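Local coordinates for CRISPR-associated protein CasA/Cse1 (Thermus thermophilus, PDB 4AN8) that serves as a subunit of the Cascade ribonucleoprotein complex in CRISPR adaptive immunity and probably takes part in selecting foreign DNA, at residues Ser367-Pro372 with Ala446-Glu451; Leu378-Lys383 with Ala452-Trp457; Gly339-Arg344 with Tyr363-Gly368; Ala190-Thr195 with Ala320-Ala325. One frame throughout, in Å; residues are numbered along the deposited sequence.

Contact 1: Ser367-Pro372 with Ala446-Glu451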
loop_
_atom_site.group_PDB
_atom_site.type_symbol
_atom_site.label_atom_id
_atom_site.label_comp_id
_atom_site.label_asym_id
_atom_site.label_seq_id
_atom_site.Cartn_x
_atom_site.Cartn_y
_atom_site.Cartn_z
ATOM N N SER A 367 -18.076 -8.750 5.349
ATOM C CA SER A 367 -18.543 -9.687 4.329
ATOM C C SER A 367 -19.392 -9.058 3.215
ATOM O O SER A 367 -19.266 -9.434 2.049
ATOM C CB SER A 367 -19.291 -10.854 4.977
ATOM O OG SER A 367 -20.281 -10.387 5.876
ATOM N N GLY A 368 -20.250 -8.108 3.567
ATOM C CA GLY A 368 -21.155 -7.533 2.583
ATOM C C GLY A 368 -20.783 -6.120 2.178
ATOM O O GLY A 368 -21.645 -5.324 1.808
ATOM N N LEU A 369 -19.487 -5.821 2.220
ATOM C CA LEU A 369 -19.014 -4.454 2.052
ATOM C C LEU A 369 -19.527 -3.845 0.749
ATOM O O LEU A 369 -19.986 -2.701 0.734
ATOM C CB LEU A 369 -17.480 -4.384 2.146
ATOM C CG LEU A 369 -16.883 -3.014 1.808
ATOM C CD1 LEU A 369 -17.323 -2.006 2.856
ATOM C CD2 LEU A 369 -15.364 -3.050 1.679
ATOM N N LEU A 370 -19.492 -4.606 -0.338
ATOM C CA LEU A 370 -19.843 -4.035 -1.640
ATOM C C LEU A 370 -21.301 -4.230 -2.074
ATOM O O LEU A 370 -21.597 -4.298 -3.263
ATOM C CB LEU A 370 -18.876 -4.513 -2.733
ATOM C CG LEU A 370 -17.420 -4.029 -2.633
ATOM C CD1 LEU A 370 -16.610 -4.453 -3.843
ATOM C CD2 LEU A 370 -17.339 -2.523 -2.471
ATOM N N THR A 371 -22.211 -4.310 -1.108
ATOM C CA THR A 371 -23.651 -4.302 -1.397
ATOM C C THR A 371 -24.182 -2.869 -1.264
ATOM O O THR A 371 -23.565 -2.047 -0.589
ATOM C CB THR A 371 -24.415 -5.220 -0.421
ATOM O OG1 THR A 371 -24.245 -4.738 0.915
ATOM C CG2 THR A 371 -23.877 -6.654 -0.493
ATOM N N PRO A 372 -25.324 -2.561 -1.910
ATOM C CA PRO A 372 -25.921 -1.212 -1.871
ATOM C C PRO A 372 -26.221 -0.710 -0.460
ATOM O O PRO A 372 -26.044 0.468 -0.172
ATOM C CB PRO A 372 -27.232 -1.386 -2.651
ATOM C CG PRO A 372 -26.952 -2.502 -3.599
ATOM C CD PRO A 372 -26.049 -3.452 -2.840
ATOM N N ALA A 446 -16.603 -3.175 10.601
ATOM C CA ALA A 446 -16.941 -4.588 10.629
ATOM C C ALA A 446 -18.463 -4.837 10.558
ATOM O O ALA A 446 -18.896 -5.918 10.159
ATOM C CB ALA A 446 -16.335 -5.253 11.862
ATOM N N ARG A 447 -19.275 -3.845 10.926
ATOM C CA ARG A 447 -20.729 -4.047 10.931
ATOM C C ARG A 447 -21.457 -3.202 9.882
ATOM O O ARG A 447 -22.650 -2.934 10.000
ATOM C CB ARG A 447 -21.305 -3.791 12.325
ATOM C CG ARG A 447 -20.661 -4.625 13.418
ATOM C CD ARG A 447 -21.326 -4.400 14.768
ATOM N NE ARG A 447 -20.392 -4.599 15.876
ATOM C CZ ARG A 447 -20.702 -4.436 17.162
ATOM N NH1 ARG A 447 -21.934 -4.069 17.508
ATOM N NH2 ARG A 447 -19.780 -4.636 18.102
ATOM N N VAL A 448 -20.742 -2.804 8.839
ATOM C CA VAL A 448 -21.288 -1.850 7.885
ATOM C C VAL A 448 -22.564 -2.349 7.188
ATOM O O VAL A 448 -23.353 -1.551 6.690
ATOM C CB VAL A 448 -20.206 -1.385 6.847
ATOM C CG1 VAL A 448 -20.005 -2.430 5.754
ATOM C CG2 VAL A 448 -20.574 -0.020 6.260
ATOM N N GLU A 449 -22.761 -3.663 7.152
ATOM C CA GLU A 449 -23.930 -4.235 6.484
ATOM C C GLU A 449 -25.224 -3.984 7.272
ATOM O O GLU A 449 -26.247 -3.624 6.701
ATOM C CB GLU A 449 -23.746 -5.740 6.255
ATOM C CG GLU A 449 -22.533 -6.108 5.423
ATOM C CD GLU A 449 -21.306 -6.504 6.263
ATOM O OE1 GLU A 449 -21.199 -6.048 7.435
ATOM O OE2 GLU A 449 -20.458 -7.279 5.738
ATOM N N GLU A 450 -25.160 -4.189 8.584
ATOM C CA GLU A 450 -26.296 -4.008 9.482
ATOM C C GLU A 450 -26.798 -2.574 9.538
ATOM O O GLU A 450 -26.002 -1.639 9.617
ATOM C CB GLU A 450 -25.899 -4.446 10.892
ATOM C CG GLU A 450 -25.387 -5.862 10.946
ATOM C CD GLU A 450 -24.506 -6.125 12.146
ATOM O OE1 GLU A 450 -24.834 -5.646 13.254
ATOM O OE2 GLU A 450 -23.477 -6.813 11.971
ATOM N N GLU A 451 -28.121 -2.411 9.517
ATOM C CA GLU A 451 -28.763 -1.103 9.679
ATOM C C GLU A 451 -28.411 -0.472 11.025
ATOM O O GLU A 451 -28.175 0.732 11.117
ATOM C CB GLU A 451 -30.281 -1.243 9.580
ATOM C CG GLU A 451 -30.777 -1.907 8.312
ATOM C CD GLU A 451 -32.275 -2.130 8.341
ATOM O OE1 GLU A 451 -32.840 -2.215 9.453
ATOM O OE2 GLU A 451 -32.891 -2.211 7.256
#

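Contact 2: Leu378-Lys383 with Ala452-Trp457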
loop_
_atom_site.group_PDB
_atom_site.type_symbol
_atom_site.label_atom_id
_atom_site.label_comp_id
_atom_site.label_asym_id
_atom_site.label_seq_id
_atom_site.Cartn_x
_atom_site.Cartn_y
_atom_site.Cartn_z
ATOM N N LEU A 378 -22.010 3.209 4.670
ATOM C CA LEU A 378 -20.661 3.762 4.698
ATOM C C LEU A 378 -20.697 5.220 4.263
ATOM O O LEU A 378 -20.073 6.074 4.885
ATOM C CB LEU A 378 -19.728 2.949 3.795
ATOM C CG LEU A 378 -18.242 3.313 3.808
ATOM C CD1 LEU A 378 -17.670 3.298 5.243
ATOM C CD2 LEU A 378 -17.462 2.352 2.905
ATOM N N GLU A 379 -21.447 5.503 3.204
ATOM C CA GLU A 379 -21.610 6.866 2.720
ATOM C C GLU A 379 -22.147 7.789 3.833
ATOM O O GLU A 379 -21.607 8.864 4.079
ATOM C CB GLU A 379 -22.546 6.870 1.506
ATOM C CG GLU A 379 -22.477 8.111 0.631
ATOM C CD GLU A 379 -23.253 7.953 -0.681
ATOM O OE1 GLU A 379 -23.674 6.818 -0.999
ATOM O OE2 GLU A 379 -23.442 8.962 -1.395
ATOM N N LYS A 380 -23.211 7.365 4.506
ATOM C CA LYS A 380 -23.791 8.165 5.589
ATOM C C LYS A 380 -22.812 8.340 6.750
ATOM O O LYS A 380 -22.620 9.439 7.246
ATOM C CB LYS A 380 -25.080 7.516 6.128
ATOM C CG LYS A 380 -26.273 7.508 5.174
ATOM C CD LYS A 380 -27.493 6.863 5.846
ATOM C CE LYS A 380 -28.638 6.597 4.867
ATOM N NZ LYS A 380 -29.100 7.833 4.176
ATOM N N ALA A 381 -22.227 7.234 7.201
ATOM C CA ALA A 381 -21.328 7.251 8.346
ATOM C C ALA A 381 -20.226 8.267 8.117
ATOM O O ALA A 381 -19.891 9.043 9.010
ATOM C CB ALA A 381 -20.718 5.869 8.561
ATOM N N LEU A 382 -19.665 8.261 6.911
ATOM C CA LEU A 382 -18.522 9.111 6.628
ATOM C C LEU A 382 -18.970 10.551 6.485
ATOM O O LEU A 382 -18.206 11.475 6.737
ATOM C CB LEU A 382 -17.787 8.646 5.368
ATOM C CG LEU A 382 -16.513 7.840 5.615
ATOM C CD1 LEU A 382 -16.753 6.786 6.666
ATOM C CD2 LEU A 382 -15.986 7.231 4.314
ATOM N N LYS A 383 -20.209 10.741 6.061
ATOM C CA LYS A 383 -20.722 12.083 5.819
ATOM C C LYS A 383 -20.989 12.769 7.160
ATOM O O LYS A 383 -20.572 13.901 7.378
ATOM C CB LYS A 383 -21.989 12.028 4.963
ATOM C CG LYS A 383 -22.425 13.367 4.401
ATOM C CD LYS A 383 -23.602 13.194 3.449
ATOM C CE LYS A 383 -24.145 14.532 2.944
ATOM N NZ LYS A 383 -24.844 15.313 4.010
ATOM N N ALA A 452 -28.383 -1.301 12.063
ATOM C CA ALA A 452 -28.061 -0.868 13.417
ATOM C C ALA A 452 -26.763 -0.054 13.506
ATOM O O ALA A 452 -26.550 0.693 14.463
ATOM C CB ALA A 452 -27.963 -2.090 14.336
ATOM N N SER A 453 -25.891 -0.218 12.519
ATOM C CA SER A 453 -24.507 0.249 12.639
ATOM C C SER A 453 -24.359 1.773 12.648
ATOM O O SER A 453 -23.460 2.294 13.290
ATOM C CB SER A 453 -23.632 -0.363 11.538
ATOM O OG SER A 453 -24.023 0.121 10.265
ATOM N N LEU A 454 -25.228 2.483 11.936
ATOM C CA LEU A 454 -25.186 3.945 11.944
ATOM C C LEU A 454 -25.319 4.471 13.356
ATOM O O LEU A 454 -24.656 5.444 13.737
ATOM C CB LEU A 454 -26.305 4.545 11.100
ATOM C CG LEU A 454 -26.041 4.809 9.622
ATOM C CD1 LEU A 454 -24.568 5.156 9.360
ATOM C CD2 LEU A 454 -26.501 3.615 8.796
ATOM N N ASP A 455 -26.176 3.816 14.131
ATOM C CA ASP A 455 -26.440 4.230 15.499
ATOM C C ASP A 455 -25.196 4.097 16.361
ATOM O O ASP A 455 -24.882 4.993 17.142
ATOM C CB ASP A 455 -27.602 3.432 16.093
ATOM C CG ASP A 455 -28.907 3.670 15.349
ATOM O OD1 ASP A 455 -29.191 4.835 14.988
ATOM O OD2 ASP A 455 -29.642 2.686 15.117
ATOM N N LEU A 456 -24.485 2.986 16.221
ATOM C CA LEU A 456 -23.224 2.829 16.933
ATOM C C LEU A 456 -22.275 3.963 16.544
ATOM O O LEU A 456 -21.562 4.511 17.382
ATOM C CB LEU A 456 -22.587 1.471 16.634
ATOM C CG LEU A 456 -23.211 0.267 17.343
ATOM C CD1 LEU A 456 -23.291 0.513 18.847
ATOM C CD2 LEU A 456 -24.586 -0.074 16.773
ATOM N N TRP A 457 -22.292 4.334 15.270
ATOM C CA TRP A 457 -21.362 5.330 14.770
ATOM C C TRP A 457 -21.689 6.676 15.398
ATOM O O TRP A 457 -20.791 7.397 15.856
ATOM C CB TRP A 457 -21.455 5.403 13.249
ATOM C CG TRP A 457 -20.452 6.300 12.601
ATOM C CD1 TRP A 457 -20.717 7.360 11.801
ATOM C CD2 TRP A 457 -19.017 6.196 12.675
ATOM N NE1 TRP A 457 -19.549 7.933 11.371
ATOM C CE2 TRP A 457 -18.489 7.243 11.897
ATOM C CE3 TRP A 457 -18.135 5.328 13.336
ATOM C CZ2 TRP A 457 -17.115 7.448 11.746
ATOM C CZ3 TRP A 457 -16.771 5.538 13.206
ATOM C CH2 TRP A 457 -16.273 6.592 12.411
#

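Contact 3: Gly339-Arg344 with Tyr363-Gly368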
loop_
_atom_site.group_PDB
_atom_site.type_symbol
_atom_site.label_atom_id
_atom_site.label_comp_id
_atom_site.label_asym_id
_atom_site.label_seq_id
_atom_site.Cartn_x
_atom_site.Cartn_y
_atom_site.Cartn_z
ATOM N N GLY A 339 -13.843 -17.983 6.688
ATOM C CA GLY A 339 -12.563 -17.749 7.332
ATOM C C GLY A 339 -12.408 -16.314 7.813
ATOM O O GLY A 339 -13.267 -15.460 7.561
ATOM N N ARG A 340 -11.303 -16.050 8.506
ATOM C CA ARG A 340 -11.011 -14.716 9.030
ATOM C C ARG A 340 -10.202 -13.874 8.028
ATOM O O ARG A 340 -9.028 -14.129 7.774
ATOM C CB ARG A 340 -10.304 -14.835 10.381
ATOM C CG ARG A 340 -10.952 -15.884 11.275
ATOM C CD ARG A 340 -10.488 -15.816 12.720
ATOM N NE ARG A 340 -11.230 -16.762 13.550
ATOM C CZ ARG A 340 -11.162 -16.817 14.876
ATOM N NH1 ARG A 340 -10.383 -15.973 15.538
ATOM N NH2 ARG A 340 -11.879 -17.714 15.541
ATOM N N ILE A 341 -10.848 -12.867 7.455
ATOM C CA ILE A 341 -10.247 -12.092 6.386
ATOM C C ILE A 341 -10.117 -10.601 6.738
ATOM O O ILE A 341 -11.100 -9.967 7.112
ATOM C CB ILE A 341 -11.043 -12.318 5.079
ATOM C CG1 ILE A 341 -10.899 -13.789 4.654
ATOM C CG2 ILE A 341 -10.586 -11.365 3.963
ATOM C CD1 ILE A 341 -11.876 -14.232 3.555
ATOM N N THR A 342 -8.903 -10.043 6.644
ATOM C CA THR A 342 -8.731 -8.616 6.926
ATOM C C THR A 342 -8.244 -7.828 5.714
ATOM O O THR A 342 -7.968 -8.399 4.661
ATOM C CB THR A 342 -7.775 -8.345 8.100
ATOM O OG1 THR A 342 -6.433 -8.598 7.688
ATOM C CG2 THR A 342 -8.103 -9.192 9.289
ATOM N N LEU A 343 -8.136 -6.516 5.868
ATOM C CA LEU A 343 -7.600 -5.671 4.800
ATOM C C LEU A 343 -6.381 -4.913 5.286
ATOM O O LEU A 343 -6.467 -4.132 6.253
ATOM C CB LEU A 343 -8.654 -4.678 4.335
ATOM C CG LEU A 343 -8.329 -3.636 3.262
ATOM C CD1 LEU A 343 -8.014 -4.284 1.894
ATOM C CD2 LEU A 343 -9.490 -2.632 3.143
ATOM N N ARG A 344 -5.240 -5.138 4.638
ATOM C CA ARG A 344 -4.071 -4.314 4.919
ATOM C C ARG A 344 -3.908 -3.218 3.877
ATOM O O ARG A 344 -4.078 -3.462 2.681
ATOM C CB ARG A 344 -2.822 -5.165 4.992
ATOM C CG ARG A 344 -2.912 -6.208 6.047
ATOM C CD ARG A 344 -1.568 -6.782 6.302
ATOM N NE ARG A 344 -1.537 -7.447 7.596
ATOM C CZ ARG A 344 -0.429 -7.606 8.305
ATOM N NH1 ARG A 344 0.725 -7.139 7.835
ATOM N NH2 ARG A 344 -0.476 -8.224 9.478
ATOM N N TYR A 363 -7.552 -3.130 8.552
ATOM C CA TYR A 363 -8.987 -2.917 8.729
ATOM C C TYR A 363 -9.684 -4.254 8.638
ATOM O O TYR A 363 -9.171 -5.176 8.009
ATOM C CB TYR A 363 -9.550 -1.995 7.652
ATOM C CG TYR A 363 -8.953 -0.622 7.673
ATOM C CD1 TYR A 363 -9.408 0.329 8.571
ATOM C CD2 TYR A 363 -7.912 -0.282 6.819
ATOM C CE1 TYR A 363 -8.856 1.577 8.623
ATOM C CE2 TYR A 363 -7.345 0.979 6.856
ATOM C CZ TYR A 363 -7.818 1.908 7.762
ATOM O OH TYR A 363 -7.280 3.172 7.816
ATOM N N PRO A 364 -10.853 -4.375 9.278
ATOM C CA PRO A 364 -11.650 -5.560 8.964
ATOM C C PRO A 364 -12.038 -5.511 7.496
ATOM O O PRO A 364 -11.956 -4.447 6.869
ATOM C CB PRO A 364 -12.884 -5.427 9.873
ATOM C CG PRO A 364 -12.848 -4.052 10.423
ATOM C CD PRO A 364 -11.429 -3.563 10.361
ATOM N N LEU A 365 -12.409 -6.656 6.943
ATOM C CA LEU A 365 -12.940 -6.724 5.593
ATOM C C LEU A 365 -14.333 -7.333 5.690
ATOM O O LEU A 365 -14.500 -8.551 5.632
ATOM C CB LEU A 365 -12.041 -7.574 4.698
ATOM C CG LEU A 365 -12.111 -7.210 3.227
ATOM C CD1 LEU A 365 -10.917 -7.755 2.475
ATOM C CD2 LEU A 365 -13.413 -7.725 2.625
ATOM N N PRO A 366 -15.339 -6.479 5.864
ATOM C CA PRO A 366 -16.727 -6.872 6.163
ATOM C C PRO A 366 -17.317 -7.710 5.032
ATOM O O PRO A 366 -17.091 -7.380 3.880
ATOM C CB PRO A 366 -17.456 -5.531 6.262
ATOM C CG PRO A 366 -16.339 -4.491 6.466
ATOM C CD PRO A 366 -15.179 -5.025 5.696
ATOM N N SER A 367 -18.076 -8.750 5.349
ATOM C CA SER A 367 -18.543 -9.687 4.329
ATOM C C SER A 367 -19.392 -9.058 3.215
ATOM O O SER A 367 -19.266 -9.434 2.049
ATOM C CB SER A 367 -19.291 -10.854 4.977
ATOM O OG SER A 367 -20.281 -10.387 5.876
ATOM N N GLY A 368 -20.250 -8.108 3.567
ATOM C CA GLY A 368 -21.155 -7.533 2.583
ATOM C C GLY A 368 -20.783 -6.120 2.178
ATOM O O GLY A 368 -21.645 -5.324 1.808
#

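Contact 4: Ala190-Thr195 with Ala320-Ala325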
loop_
_atom_site.group_PDB
_atom_site.type_symbol
_atom_site.label_atom_id
_atom_site.label_comp_id
_atom_site.label_asym_id
_atom_site.label_seq_id
_atom_site.Cartn_x
_atom_site.Cartn_y
_atom_site.Cartn_z
ATOM N N ALA A 190 -1.885 4.230 -2.407
ATOM C CA ALA A 190 -2.054 3.304 -1.309
ATOM C C ALA A 190 -2.380 1.935 -1.891
ATOM O O ALA A 190 -3.190 1.835 -2.797
ATOM C CB ALA A 190 -3.190 3.785 -0.431
ATOM N N LEU A 191 -1.753 0.884 -1.385
ATOM C CA LEU A 191 -2.006 -0.457 -1.922
ATOM C C LEU A 191 -2.974 -1.263 -1.047
ATOM O O LEU A 191 -2.772 -1.369 0.170
ATOM C CB LEU A 191 -0.691 -1.215 -2.082
ATOM C CG LEU A 191 0.307 -0.481 -2.997
ATOM C CD1 LEU A 191 1.601 -1.303 -3.138
ATOM C CD2 LEU A 191 -0.310 -0.185 -4.377
ATOM N N PHE A 192 -4.013 -1.820 -1.670
ATOM C CA PHE A 192 -4.971 -2.668 -0.959
ATOM C C PHE A 192 -4.571 -4.135 -1.008
ATOM O O PHE A 192 -4.515 -4.753 -2.087
ATOM C CB PHE A 192 -6.392 -2.485 -1.491
ATOM C CG PHE A 192 -6.959 -1.133 -1.205
ATOM C CD1 PHE A 192 -6.518 -0.021 -1.906
ATOM C CD2 PHE A 192 -7.920 -0.961 -0.220
ATOM C CE1 PHE A 192 -7.038 1.233 -1.646
ATOM C CE2 PHE A 192 -8.445 0.307 0.058
ATOM C CZ PHE A 192 -8.006 1.402 -0.658
ATOM N N LEU A 193 -4.301 -4.688 0.168
ATOM C CA LEU A 193 -3.887 -6.081 0.261
ATOM C C LEU A 193 -4.749 -6.878 1.222
ATOM O O LEU A 193 -4.432 -6.987 2.401
ATOM C CB LEU A 193 -2.417 -6.171 0.693
ATOM C CG LEU A 193 -1.893 -7.599 0.794
ATOM C CD1 LEU A 193 -1.299 -8.033 -0.555
ATOM C CD2 LEU A 193 -0.879 -7.734 1.929
ATOM N N PRO A 194 -5.858 -7.439 0.727
ATOM C CA PRO A 194 -6.662 -8.324 1.567
ATOM C C PRO A 194 -5.795 -9.457 2.104
ATOM O O PRO A 194 -4.855 -9.906 1.436
ATOM C CB PRO A 194 -7.697 -8.879 0.599
ATOM C CG PRO A 194 -7.825 -7.827 -0.425
ATOM C CD PRO A 194 -6.438 -7.274 -0.613
ATOM N N THR A 195 -6.110 -9.906 3.313
ATOM C CA THR A 195 -5.230 -10.799 4.038
ATOM C C THR A 195 -6.053 -11.878 4.718
ATOM O O THR A 195 -7.117 -11.592 5.287
ATOM C CB THR A 195 -4.391 -10.001 5.056
ATOM O OG1 THR A 195 -3.348 -9.305 4.356
ATOM C CG2 THR A 195 -3.769 -10.891 6.076
ATOM N N ALA A 320 -9.156 -3.656 -7.420
ATOM C CA ALA A 320 -9.556 -4.981 -7.914
ATOM C C ALA A 320 -9.308 -6.102 -6.886
ATOM O O ALA A 320 -10.153 -6.996 -6.718
ATOM C CB ALA A 320 -8.865 -5.310 -9.284
ATOM N N THR A 321 -8.169 -6.050 -6.189
ATOM C CA THR A 321 -7.914 -7.020 -5.123
ATOM C C THR A 321 -9.022 -7.011 -4.088
ATOM O O THR A 321 -9.423 -8.060 -3.593
ATOM C CB THR A 321 -6.541 -6.811 -4.410
ATOM O OG1 THR A 321 -6.467 -5.484 -3.834
ATOM C CG2 THR A 321 -5.359 -7.048 -5.400
ATOM N N LEU A 322 -9.507 -5.832 -3.730
ATOM C CA LEU A 322 -10.576 -5.722 -2.720
ATOM C C LEU A 322 -11.914 -6.202 -3.307
ATOM O O LEU A 322 -12.676 -6.899 -2.653
ATOM C CB LEU A 322 -10.692 -4.286 -2.190
ATOM C CG LEU A 322 -11.856 -3.981 -1.220
ATOM C CD1 LEU A 322 -11.787 -4.905 -0.016
ATOM C CD2 LEU A 322 -11.864 -2.528 -0.757
ATOM N N GLU A 323 -12.180 -5.863 -4.556
ATOM C CA GLU A 323 -13.381 -6.378 -5.211
ATOM C C GLU A 323 -13.340 -7.900 -5.254
ATOM O O GLU A 323 -14.324 -8.559 -4.947
ATOM C CB GLU A 323 -13.555 -5.796 -6.612
ATOM C CG GLU A 323 -14.894 -6.121 -7.252
ATOM C CD GLU A 323 -15.128 -5.375 -8.572
ATOM O OE1 GLU A 323 -14.165 -4.789 -9.115
ATOM O OE2 GLU A 323 -16.277 -5.370 -9.071
ATOM N N HIS A 324 -12.188 -8.451 -5.625
ATOM C CA HIS A 324 -12.013 -9.908 -5.741
ATOM C C HIS A 324 -12.111 -10.602 -4.370
ATOM O O HIS A 324 -12.819 -11.595 -4.227
ATOM C CB HIS A 324 -10.677 -10.214 -6.423
ATOM C CG HIS A 324 -10.194 -11.616 -6.243
ATOM N ND1 HIS A 324 -10.696 -12.678 -6.961
ATOM C CD2 HIS A 324 -9.229 -12.131 -5.444
ATOM C CE1 HIS A 324 -10.060 -13.782 -6.620
ATOM N NE2 HIS A 324 -9.162 -13.478 -5.700
ATOM N N ALA A 325 -11.426 -10.065 -3.362
ATOM C CA ALA A 325 -11.486 -10.640 -2.022
ATOM C C ALA A 325 -12.930 -10.635 -1.498
ATOM O O ALA A 325 -13.414 -11.638 -0.967
ATOM C CB ALA A 325 -10.566 -9.889 -1.061
#

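Contact 1: Ser367-Pro372 with Ala446-Glu451
Glu449 reaches out of the loop joining helices 429-446 and 453-476 to Ser367 and Gly368, where a type I beta turn (Gly368 to Thr371) leads the chain into helix 372-403. The tight part of this loop-to-loop contact is the grip on one carboxylate oxygen. The Glu449 side chain bends at chi2 (97°, away from the staggered values), which swings CD toward the Gly368 backbone. OE2 then accepts two hydrogen bonds. The N-H of Gly368 points almost straight at it (173°), although the modelled distance of 2.3 Å from Gly368 N to Glu449 OE2 is so short that the exact length is doubtful. Ser367 OG donates the second bond, 3.1 Å from Glu449 OE2, and comes from above the carboxylate plane. Glycine suits this place because a side chain would point at Glu449 and collide with its CG, which already lies 3.5 Å from Gly368 CA.

The rest is looser. Leu369 CD1 and Val448 CG1 touch at 4.0 Å, and Val448 also packs on Ala374 and Leu378 of helix 372-403. These two aliphatic residues are buried, whereas Ser367, Gly368 and Glu449 remain partly exposed to solvent. Thr371 finishes the turn as the N-cap of helix 372-403, and its OG1 donates a hydrogen bond to Gly368 O, 2.8 Å away and in the carbonyl plane.

Contact 2: Leu378-Lys383 with Ala452-Trp457
Trp457 carries its CG anti to the backbone N (chi1 -174°), and chi2 turns CD1 to the side of Ala381. The five-membered ring of the indole thus meets Ala381 in two ways. The CB of Ala381 sits over one face of that ring, 3.8 Å from its centroid, a CH-pi contact whose nearest atom pair is Ala381 CB to Trp457 CD1 at 3.6 Å. The ring nitrogen also donates to the helix backbone, with Trp457 NE1 only 2.6 Å from Ala381 O. Though short, this bond is bent, with an N-H...O angle of 134°, and the donor stands above the carbonyl plane. Alanine suits the spot, since its small side chain lets the flat indole come close to the main chain.

Leu454, one turn before the tryptophan, presses its CD1 against the same residue, 3.8 Å from Ala381 N, and also meets the CB of Lys380. The lysine contributes only the base of its aliphatic chain here, while its end leads away from the other helix.

The two segments run nearly parallel, 13° apart with axes 10.1 Å from each other, as part of the C-terminal helical bundle of this family. Helix 429-446 packs against both: its Phe444 touches Ala381 and Ser453 and meets the Trp457 ring at an oblique angle.

Contact 3: Gly339-Arg344 with Tyr363-Gly368
Leu365 lays its side chain over the backbone of Ile341 and Thr342, with Leu365 CB 3.5 Å from Ile341 O. Its CG is anti to the backbone N (chi1 -153°), and beyond it the CD1 branch comes within 3.7 Å of Thr342 O. The same methyl meets the CG2 methyl of Ile341, Leu365 CD1 to Ile341 CG2 being 3.9 Å; the two side chains cross obliquely. Branched aliphatic groups suit this buried place, where Leu365 also touches Leu322 and Pro194, and Ile341 touches Gln329.

Just before Leu365 the chain leaves a beta hairpin made of strands 342-351 and 354-364. Leu343 and Tyr363 form an antiparallel hydrogen-bonded pair, each giving its N-H to the carbonyl of the other. Leu343 N lies 2.7 Å from Tyr363 O, and Tyr363 N is also 2.7 Å from Leu343 O; the first bond is the straighter, at 168° against 156°. Their side chains emerge on the same face of the sheet, with Leu343 CB and Tyr363 CB loosely facing each other, 4.4 Å apart.

The next pair, Thr342 with Pro364, is non-hydrogen-bonded, with CA atoms 4.7 Å apart. Proline fits here, because this position asks for no N-H toward the partner strand. Thr342 CB still rests 3.5 Å from Tyr363 O. On its other edge strand 342-351 bonds through Thr342 to Thr195 and through Arg344 to Leu193. The phenol ring of Tyr363 packs edge-to-face with Phe307, and its OH is hydrogen-bonded to Glu361 OE1.

Contact 4: Ala190-Thr195 with Ala320-Ala325
Strand 191-195 is an outer strand of a three-stranded antiparallel sheet, and the first turns of helix 320-333 pack on it through Thr321, Leu322 and Ala325, which meet Phe192 and Pro194. In this strand-on-helix contact the two short segments run roughly the same way, 24° apart, with their axes 7.5 Å from each other. Phe192 and Pro194, two residues apart in the strand, both point at the helix.

One polar bond joins the elements. Thr321 holds OG1 between its backbone N and carbonyl carbon (chi1 59°), which aims the hydroxyl at the strand, and Thr321 OG1 donates a hydrogen bond to Phe192 O, 2.7 Å away. The hydroxyl stands well above the plane of that carbonyl (44° out of it). A threonine suits the place, because it satisfies a buried backbone oxygen with its hydroxyl and offers carbon to Pro194. The side chains of Thr321 and Pro194 cross at about a right angle, with Pro194 CD 3.8 Å from Thr321 CB.

Phe192 adds an apolar contact to one side, its CD2 lying 4.3 Å from Leu322 CD2, and it also packs on Leu343 of the adjoining strand. The tightest packing comes one helical turn after Thr321. There the helix turns the small Ala325 to the strand, and the fit is tighter than ordinary carbon-carbon contact: Ala325 CB lies 3.5 Å from both Pro194 CB and Pro194 CG.

How the contacts relate
The four contacts form a chain of packing from the sheet to the C-terminal helices. Contacts 4 and 3, with centres about 10 Å apart, reach the same sheet, and side chains meet between them where Arg344 CG lies 3.6 Å from Thr195 OG1. Contact 3 runs on into contact 1 through the shared Ser367 and Gly368, their centres about 11 Å apart. Contact 1 also touches contact 4, Leu369 CD2 lying 4.3 Å from Leu322 CD2, and meets contact 2 where Val448 CG2 lies 3.9 Å from Leu378 N. Contacts 2 and 4, about 23 Å apart between centres, do not touch; contact 1, which touches all three others, lies between them.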